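Local atomic coordinates of Polyphosphate:AMP phosphotransferase (Pseudomonas aeruginosa PAO1, PDB entry 3CZP), a protein that uses inorganic polyphosphate as phosphate donor to convert AMP to ADP, and GMP to GDP less efficiently, with magnesium as cofactor. Residues Ile413-Gln418 and Asp444-Tyr449. Numbering follows the deposited sequence. Where two conformers were deposited one is given.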
loop_
_atom_site.group_PDB
_atom_site.type_symbol
_atom_site.label_atom_id
_atom_site.label_comp_id
_atom_site.label_asym_id
_atom_site.label_seq_id
_atom_site.Cartn_x
_atom_site.Cartn_y
_atom_site.Cartn_z
ATOM N N ILE A 413 2.759 30.495 -18.785
ATOM C CA ILE A 413 1.982 31.706 -18.996
ATOM C C ILE A 413 2.842 32.884 -18.543
ATOM O O ILE A 413 3.835 32.676 -17.810
ATOM C CB ILE A 413 0.594 31.744 -18.249
ATOM C CG1 ILE A 413 0.739 31.725 -16.738
ATOM C CG2 ILE A 413 -0.386 30.643 -18.733
ATOM C CD1 ILE A 413 -0.646 31.595 -15.982
ATOM N N ASP A 414 2.490 34.108 -18.964
ATOM C CA ASP A 414 3.228 35.283 -18.481
ATOM C C ASP A 414 2.583 35.857 -17.221
ATOM O O ASP A 414 1.506 35.387 -16.793
ATOM C CB ASP A 414 3.476 36.324 -19.576
ATOM C CG ASP A 414 2.201 36.835 -20.218
ATOM O OD1 ASP A 414 1.204 36.970 -19.485
ATOM O OD2 ASP A 414 2.215 37.104 -21.456
ATOM N N LYS A 415 3.275 36.814 -16.595
ATOM C CA LYS A 415 2.857 37.356 -15.282
ATOM C C LYS A 415 1.527 38.075 -15.402
ATOM O O LYS A 415 0.699 38.051 -14.489
ATOM C CB LYS A 415 3.881 38.384 -14.750
ATOM C CG LYS A 415 5.306 37.902 -14.537
ATOM C CD LYS A 415 6.185 39.063 -14.021
ATOM C CE LYS A 415 7.676 38.895 -14.315
ATOM N NZ LYS A 415 8.422 40.162 -13.910
ATOM N N GLN A 416 1.376 38.734 -16.547
ATOM C CA GLN A 416 0.228 39.546 -16.891
ATOM C C GLN A 416 -1.010 38.671 -17.056
ATOM O O GLN A 416 -2.070 39.002 -16.543
ATOM C CB GLN A 416 0.505 40.348 -18.192
ATOM C CG GLN A 416 1.569 41.539 -18.102
ATOM C CD GLN A 416 3.041 41.077 -18.265
ATOM O OE1 GLN A 416 3.331 39.885 -18.311
ATOM N NE2 GLN A 416 3.950 42.023 -18.362
ATOM N N THR A 417 -0.864 37.554 -17.762
ATOM C CA THR A 417 -1.952 36.551 -17.917
ATOM C C THR A 417 -2.294 35.830 -16.603
ATOM O O THR A 417 -3.468 35.587 -16.286
ATOM C CB THR A 417 -1.588 35.515 -19.002
ATOM O OG1 THR A 417 -1.595 36.170 -20.273
ATOM C CG2 THR A 417 -2.559 34.336 -19.020
ATOM N N GLN A 418 -1.281 35.539 -15.804
ATOM C CA GLN A 418 -1.540 34.985 -14.497
ATOM C C GLN A 418 -2.496 35.866 -13.738
ATOM O O GLN A 418 -3.491 35.385 -13.219
ATOM C CB GLN A 418 -0.259 34.861 -13.690
ATOM C CG GLN A 418 -0.393 33.873 -12.580
ATOM C CD GLN A 418 0.855 33.749 -11.806
ATOM O OE1 GLN A 418 1.341 34.743 -11.287
ATOM N NE2 GLN A 418 1.431 32.533 -11.741
ATOM N N ASP A 444 5.516 36.692 -6.383
ATOM C CA ASP A 444 6.695 37.544 -6.111
ATOM C C ASP A 444 8.019 36.735 -6.125
ATOM O O ASP A 444 9.089 37.290 -5.876
ATOM C CB ASP A 444 6.541 38.288 -4.761
ATOM C CG ASP A 444 5.271 39.186 -4.685
ATOM O OD1 ASP A 444 4.444 39.205 -5.631
ATOM O OD2 ASP A 444 5.099 39.870 -3.645
ATOM N N LYS A 445 7.910 35.424 -6.400
ATOM C CA LYS A 445 9.062 34.530 -6.546
ATOM C C LYS A 445 9.192 34.073 -8.005
ATOM O O LYS A 445 9.874 33.104 -8.293
ATOM C CB LYS A 445 8.931 33.298 -5.625
ATOM C CG LYS A 445 8.825 33.595 -4.120
ATOM C CD LYS A 445 8.816 32.304 -3.267
ATOM C CE LYS A 445 10.166 32.001 -2.603
ATOM N NZ LYS A 445 10.485 32.926 -1.452
ATOM N N TRP A 446 8.561 34.805 -8.925
ATOM C CA TRP A 446 8.508 34.449 -10.364
ATOM C C TRP A 446 9.826 34.106 -11.116
ATOM O O TRP A 446 9.883 33.100 -11.849
ATOM C CB TRP A 446 7.807 35.562 -11.133
ATOM C CG TRP A 446 7.560 35.213 -12.585
ATOM C CD1 TRP A 446 8.447 35.320 -13.628
ATOM C CD2 TRP A 446 6.350 34.718 -13.139
ATOM N NE1 TRP A 446 7.856 34.899 -14.799
ATOM C CE2 TRP A 446 6.566 34.530 -14.528
ATOM C CE3 TRP A 446 5.098 34.429 -12.606
ATOM C CZ2 TRP A 446 5.583 34.072 -15.376
ATOM C CZ3 TRP A 446 4.124 33.965 -13.455
ATOM C CH2 TRP A 446 4.369 33.790 -14.826
ATOM N N ASP A 447 10.851 34.951 -10.981
ATOM C CA ASP A 447 12.126 34.705 -11.667
ATOM C C ASP A 447 12.889 33.510 -11.067
ATOM O O ASP A 447 13.775 32.951 -11.749
ATOM C CB ASP A 447 13.026 35.964 -11.739
ATOM C CG ASP A 447 12.767 36.830 -13.002
ATOM O OD1 ASP A 447 11.779 36.592 -13.724
ATOM O OD2 ASP A 447 13.550 37.773 -13.291
ATOM N N GLN A 448 12.566 33.130 -9.815
ATOM C CA GLN A 448 13.105 31.876 -9.218
ATOM C C GLN A 448 12.522 30.651 -9.908
ATOM O O GLN A 448 13.201 29.623 -10.045
ATOM C CB GLN A 448 12.843 31.780 -7.707
ATOM C CG GLN A 448 13.615 32.783 -6.806
ATOM C CD GLN A 448 13.246 32.651 -5.303
ATOM O OE1 GLN A 448 12.451 33.428 -4.781
ATOM N NE2 GLN A 448 13.814 31.658 -4.626
ATOM N N TYR A 449 11.264 30.722 -10.337
ATOM C CA TYR A 449 10.711 29.588 -11.102
ATOM C C TYR A 449 11.270 29.562 -12.512
ATOM O O TYR A 449 11.463 28.489 -13.063
ATOM C CB TYR A 449 9.180 29.539 -11.075
ATOM C CG TYR A 449 8.647 28.969 -9.768
ATOM C CD1 TYR A 449 8.453 29.793 -8.640
ATOM C CD2 TYR A 449 8.373 27.602 -9.646
ATOM C CE1 TYR A 449 7.977 29.262 -7.420
ATOM C CE2 TYR A 449 7.914 27.066 -8.448
ATOM C CZ TYR A 449 7.712 27.877 -7.344
ATOM O OH TYR A 449 7.264 27.302 -6.167
#
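Trp446, in the first turn of helix 446-460, lays its indole against the start of helix 415-427, where Lys415 lies over one face and the Ile413 carbonyl and the Gln418 amide meet its edge. With CG anti to the backbone N (chi1 -173°), the ring system reaches straight across from its own helix. From CB outward, CG, CD1 and NE1 run beneath the Lys415 chain, Trp446 CD1 lying 3.7 Å from Lys415 CE. The fusion atoms Trp446 CD2 and CE2 come next, each 3.6 Å from Lys415 CG. Lys415 CG makes a CH-pi contact, 3.7 Å from the centroid of the Trp446 six-membered ring and 17° off its normal. CE3 lies near both Lys415 CG and Gln418 OE1. At the tip, Trp446 CH2 is 3.2 Å from Ile413 O, which approaches the ring edge in its plane and also meets CZ2. Trp446 CZ3 lies 3.5 Å from NE2 of the Gln418 amide, turned 80° to the indole. That amide is fixed from outside: OE1 accepts from Arg443 and NE2 donates to Asp309 O. Asp309 and Asn308, which Trp446 also touches, follow strand 300-307 in a segment consistent with the P-loop of this second PPK2 domain. Asp414 N-caps helix 415-427 through Thr417, its carboxylate facing away from the indole. No hydrogen bond crosses the contact; the indole is probably held here by dispersion over its face and by weakly polar C-H groups directed at Ile413 O. Lys415 contributes chiefly its aliphatic chain: Lys415 NZ lies 4.9 Å from Asp447 OD1, where any attraction is probably modest.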